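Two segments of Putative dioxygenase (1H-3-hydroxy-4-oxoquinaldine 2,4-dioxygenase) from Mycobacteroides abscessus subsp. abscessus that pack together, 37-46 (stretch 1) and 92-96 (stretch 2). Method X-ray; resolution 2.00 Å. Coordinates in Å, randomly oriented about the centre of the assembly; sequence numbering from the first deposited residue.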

ATOM      1  N   ALA A  37     -14.246  -2.193   3.635  1.00 32.90           N
ATOM      2  CA  ALA A  37     -15.586  -2.300   4.201  1.00 38.12           C
ATOM      3  C   ALA A  37     -15.538  -2.779   5.650  1.00 40.39           C
ATOM      4  O   ALA A  37     -16.530  -2.629   6.377  1.00 39.78           O
ATOM      5  CB  ALA A  37     -16.462  -3.251   3.376  1.00 32.99           C
ATOM      6  N   TYR A  38     -14.409  -3.350   6.079  1.00 32.03           N
ATOM      7  CA  TYR A  38     -14.272  -3.957   7.399  1.00 34.80           C
ATOM      8  C   TYR A  38     -13.205  -3.279   8.245  1.00 34.56           C
ATOM      9  O   TYR A  38     -12.833  -3.811   9.288  1.00 33.30           O
ATOM     10  CB  TYR A  38     -13.985  -5.445   7.262  1.00 33.48           C
ATOM     11  CG  TYR A  38     -15.190  -6.186   6.732  1.00 37.53           C
ATOM     12  CD1 TYR A  38     -16.171  -6.656   7.599  1.00 43.70           C
ATOM     13  CD2 TYR A  38     -15.371  -6.384   5.373  1.00 36.75           C
ATOM     14  CE1 TYR A  38     -17.279  -7.331   7.133  1.00 45.40           C
ATOM     15  CE2 TYR A  38     -16.486  -7.067   4.885  1.00 38.26           C
ATOM     16  CZ  TYR A  38     -17.443  -7.530   5.779  1.00 43.07           C
ATOM     17  OH  TYR A  38     -18.559  -8.198   5.333  1.00 37.20           O
ATOM     18  N   ASP A  39     -12.742  -2.088   7.850  1.00 37.36           N
ATOM     19  CA  ASP A  39     -11.802  -1.346   8.689  1.00 33.67           C
ATOM     20  C   ASP A  39     -12.385  -1.088  10.069  1.00 44.57           C
ATOM     21  O   ASP A  39     -11.666  -1.152  11.072  1.00 36.86           O
ATOM     22  CB  ASP A  39     -11.436  -0.009   8.048  1.00 34.28           C
ATOM     23  CG  ASP A  39     -10.357  -0.136   6.972  1.00 38.18           C
ATOM     24  OD1 ASP A  39      -9.743  -1.218   6.862  1.00 34.21           O
ATOM     25  OD2 ASP A  39     -10.141   0.848   6.240  1.00 36.10           O
ATOM     26  N   GLY A  40     -13.677  -0.749  10.139  1.00 36.81           N
ATOM     27  CA  GLY A  40     -14.275  -0.404  11.419  1.00 36.41           C
ATOM     28  C   GLY A  40     -14.382  -1.588  12.358  1.00 35.67           C
ATOM     29  O   GLY A  40     -14.205  -1.443  13.568  1.00 33.70           O
ATOM     30  N   MET A  41     -14.711  -2.765  11.818  1.00 36.77           N
ATOM     31  CA  MET A  41     -14.873  -3.976  12.609  1.00 32.95           C
ATOM     32  C   MET A  41     -13.543  -4.652  12.905  1.00 39.95           C
ATOM     33  O   MET A  41     -13.444  -5.414  13.874  1.00 32.87           O
ATOM     34  CB  MET A  41     -15.762  -4.986  11.869  1.00 32.69           C
ATOM     35  CG  MET A  41     -17.291  -4.666  11.836  1.00 38.73           C
ATOM     36  SD  MET A  41     -18.200  -5.809  10.775  1.00 35.53           S
ATOM     37  CE  MET A  41     -17.864  -7.402  11.462  1.00 35.24           C
ATOM     38  N   LEU A  42     -12.533  -4.412  12.070  1.00 34.41           N
ATOM     39  CA  LEU A  42     -11.279  -5.155  12.157  1.00 37.84           C
ATOM     40  C   LEU A  42     -10.634  -5.133  13.540  1.00 30.29           C
ATOM     41  O   LEU A  42     -10.186  -6.192  14.003  1.00 31.26           O
ATOM     42  CB  LEU A  42     -10.318  -4.582  11.117  1.00 36.01           C
ATOM     43  CG  LEU A  42      -8.937  -5.223  11.144  1.00 33.59           C
ATOM     44  CD1 LEU A  42      -9.026  -6.716  10.922  1.00 34.98           C
ATOM     45  CD2 LEU A  42      -8.102  -4.571  10.084  1.00 41.30           C
ATOM     46  N   PRO A  43     -10.506  -4.004  14.224  1.00 30.19           N
ATOM     47  CA  PRO A  43      -9.845  -4.057  15.541  1.00 39.49           C
ATOM     48  C   PRO A  43     -10.514  -5.031  16.498  1.00 39.20           C
ATOM     49  O   PRO A  43      -9.830  -5.713  17.269  1.00 31.39           O
ATOM     50  CB  PRO A  43      -9.943  -2.614  16.042  1.00 36.41           C
ATOM     51  CG  PRO A  43     -10.386  -1.793  14.878  1.00 35.91           C
ATOM     52  CD  PRO A  43     -11.058  -2.673  13.925  1.00 33.63           C
ATOM     53  N   TYR A  44     -11.849  -5.130  16.436  1.00 39.61           N
ATOM     54  CA  TYR A  44     -12.612  -6.022  17.299  1.00 39.44           C
ATOM     55  C   TYR A  44     -12.502  -7.465  16.832  1.00 37.18           C
ATOM     56  O   TYR A  44     -12.356  -8.372  17.649  1.00 33.52           O
ATOM     57  CB  TYR A  44     -14.084  -5.579  17.345  1.00 33.87           C
ATOM     58  CG  TYR A  44     -14.283  -4.137  17.737  1.00 33.40           C
ATOM     59  CD1 TYR A  44     -14.306  -3.750  19.068  1.00 41.67           C
ATOM     60  CD2 TYR A  44     -14.463  -3.156  16.777  1.00 40.28           C
ATOM     61  CE1 TYR A  44     -14.493  -2.421  19.426  1.00 42.17           C
ATOM     62  CE2 TYR A  44     -14.646  -1.830  17.126  1.00 46.65           C
ATOM     63  CZ  TYR A  44     -14.672  -1.470  18.454  1.00 46.66           C
ATOM     64  OH  TYR A  44     -14.853  -0.149  18.804  1.00 51.30           O
ATOM     65  N   LEU A  45     -12.528  -7.703  15.521  1.00 33.73           N
ATOM     66  CA  LEU A  45     -12.434  -9.075  15.024  1.00 34.74           C
ATOM     67  C   LEU A  45     -11.065  -9.674  15.322  1.00 36.17           C
ATOM     68  O   LEU A  45     -10.953 -10.838  15.746  1.00 28.75           O
ATOM     69  CB  LEU A  45     -12.712  -9.120  13.513  1.00 35.24           C
ATOM     70  CG  LEU A  45     -14.128  -8.745  13.041  1.00 39.98           C
ATOM     71  CD1 LEU A  45     -14.238  -8.848  11.510  1.00 35.88           C
ATOM     72  CD2 LEU A  45     -15.183  -9.631  13.735  1.00 43.09           C
ATOM     73  N   ARG A  46     -10.004  -8.905  15.064  1.00 34.92           N
ATOM     74  CA  ARG A  46      -8.658  -9.475  15.153  1.00 38.35           C
ATOM     75  C   ARG A  46      -8.253  -9.710  16.609  1.00 35.87           C
ATOM     76  O   ARG A  46      -7.397 -10.560  16.882  1.00 36.10           O
ATOM     77  CB  ARG A  46      -7.639  -8.565  14.428  1.00 31.31           C
ATOM     78  CG  ARG A  46      -7.450  -7.197  15.047  1.00 30.56           C
ATOM     79  CD  ARG A  46      -6.288  -6.404  14.454  1.00 34.13           C
ATOM     80  NE  ARG A  46      -5.877  -5.279  15.312  1.00 30.76           N
ATOM     81  CZ  ARG A  46      -4.932  -4.384  14.993  1.00 42.38           C
ATOM     82  NH1 ARG A  46      -4.293  -4.478  13.832  1.00 41.37           N
ATOM     83  NH2 ARG A  46      -4.609  -3.383  15.819  1.00 36.99           N
TER
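Stretch 2 92-96: PIAHA

Stretch 2 is extended as a β-strand from Pro92 through His95, continuing a strand that begins earlier in the chain, and lies beside a turn and the beginning of a helix in stretch 1. From Ile93 to His95 it runs roughly antiparallel to the course from Tyr38 to Leu45, so that Ile93 sits against Tyr38, Met41 and Leu45, and His95 against Tyr38 only. Its backbone torsions are those of a strand at Ile93 (-118°/121°) and Ala94 (-134°/130°), so successive side chains alternate: Ile93 and His95 point their CA-to-CB bonds toward stretch 1, whereas that of Ala94 points away. Ala96, with a phi of 34°, does not reach stretch 1. Pro92, at the other end, makes no contact either.

Ile93 is the centre of the contact and the residue most covered, losing 76 Å² to stretch 1. With chi1 at -52° (m) and chi2 at -175° (t), its side chain meets three residues of the other stretch. The methyl CG2 of Ile93 lies 3.9 Å from CE1 of Tyr38, approaching the ring obliquely. Its CD1 reaches farther along stretch 1, coming within 3.9 Å of CD2 of Leu45. CE of Met41 lies near both CG2 (4.2 Å) and CD1 (4.1 Å) of Ile93. A β-branched residue suits the place: it is at home in a strand, and its side chain is broad enough to meet all three neighbours.

Tyr38 is the main partner from stretch 1, with 65 Å² covered. Its CA-to-CB bond points toward the strand, and with chi1 at -69° (m) the ring is long enough for its hydroxyl to arrive at the backbone. Tyr38 OH is 3.3 Å from O of Ile93 and also 3.3 Å from N of His95, but neither approach is a hydrogen bond; for the His95 amide the angle is poor. The hydroxyl is instead satisfied by a hydrogen bond elsewhere in the structure. Tyrosine thus combines an apolar ring, which packs on isoleucine, with a polar tip that can lie beside peptide groups.

The helical bonding of stretch 1 helps to bring its apolar side chains to the same partner. Leu42 N donates to Tyr38 O at 2.9 Å, and Leu45 N to Met41 O at 3.0 Å. The four-residue spacing, about one helical turn, places Met41 and Leu45 on the side facing the strand, while Pro43 and Tyr44 lie out of its reach. Methionine's flexible chain and leucine's branched end can both fit closely around an aliphatic neighbour.

His95 contributes a smaller patch of 25 Å². Its CB lies 3.7 Å from OH of Tyr38, while the imidazole NE2 finds its hydrogen bond elsewhere.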

ATOM      1  N   PRO A  92     -17.381 -17.199   7.664  1.00 39.98           N
ATOM      2  CA  PRO A  92     -17.587 -16.052   6.774  1.00 34.54           C
ATOM      3  C   PRO A  92     -18.459 -14.975   7.397  1.00 32.04           C
ATOM      4  O   PRO A  92     -19.468 -15.260   8.036  1.00 36.03           O
ATOM      5  CB  PRO A  92     -18.266 -16.670   5.554  1.00 28.68           C
ATOM      6  CG  PRO A  92     -17.877 -18.090   5.560  1.00 42.37           C
ATOM      7  CD  PRO A  92     -17.661 -18.485   6.987  1.00 35.77           C
ATOM      8  N   ILE A  93     -18.037 -13.727   7.216  1.00 26.03           N
ATOM      9  CA  ILE A  93     -18.837 -12.538   7.457  1.00 29.73           C
ATOM     10  C   ILE A  93     -18.968 -11.841   6.102  1.00 38.18           C
ATOM     11  O   ILE A  93     -17.951 -11.472   5.504  1.00 34.68           O
ATOM     12  CB  ILE A  93     -18.196 -11.598   8.490  1.00 31.63           C
ATOM     13  CG1 ILE A  93     -17.840 -12.347   9.791  1.00 37.31           C
ATOM     14  CG2 ILE A  93     -19.108 -10.373   8.767  1.00 27.86           C
ATOM     15  CD1 ILE A  93     -17.291 -11.408  10.914  1.00 39.35           C
ATOM     16  N   ALA A  94     -20.208 -11.647   5.618  1.00 37.75           N
ATOM     17  CA  ALA A  94     -20.439 -11.239   4.225  1.00 35.68           C
ATOM     18  C   ALA A  94     -21.444 -10.100   4.117  1.00 40.90           C
ATOM     19  O   ALA A  94     -22.555 -10.181   4.661  1.00 39.35           O
ATOM     20  CB  ALA A  94     -20.914 -12.433   3.399  1.00 34.39           C
ATOM     21  N   HIS A  95     -21.075  -9.055   3.371  1.00 40.20           N
ATOM     22  CA  HIS A  95     -21.921  -7.881   3.234  1.00 41.72           C
ATOM     23  C   HIS A  95     -22.839  -7.998   2.025  1.00 44.44           C
ATOM     24  O   HIS A  95     -22.390  -8.328   0.917  1.00 33.62           O
ATOM     25  CB  HIS A  95     -21.109  -6.609   3.099  1.00 42.21           C
ATOM     26  CG  HIS A  95     -21.959  -5.403   2.889  1.00 44.01           C
ATOM     27  ND1 HIS A  95     -22.153  -4.838   1.647  1.00 46.01           N
ATOM     28  CD2 HIS A  95     -22.702  -4.675   3.755  1.00 40.47           C
ATOM     29  CE1 HIS A  95     -22.949  -3.794   1.765  1.00 44.80           C
ATOM     30  NE2 HIS A  95     -23.295  -3.675   3.035  1.00 43.46           N
ATOM     31  N   ALA A  96     -24.114  -7.672   2.247  1.00 39.27           N
ATOM     32  CA  ALA A  96     -25.160  -7.749   1.235  1.00 39.33           C
ATOM     33  C   ALA A  96     -24.907  -8.909   0.285  1.00 37.37           C
ATOM     34  O   ALA A  96     -24.802 -10.065   0.704  1.00 34.93           O
ATOM     35  CB  ALA A  96     -25.264  -6.426   0.478  1.00 38.51           C
TER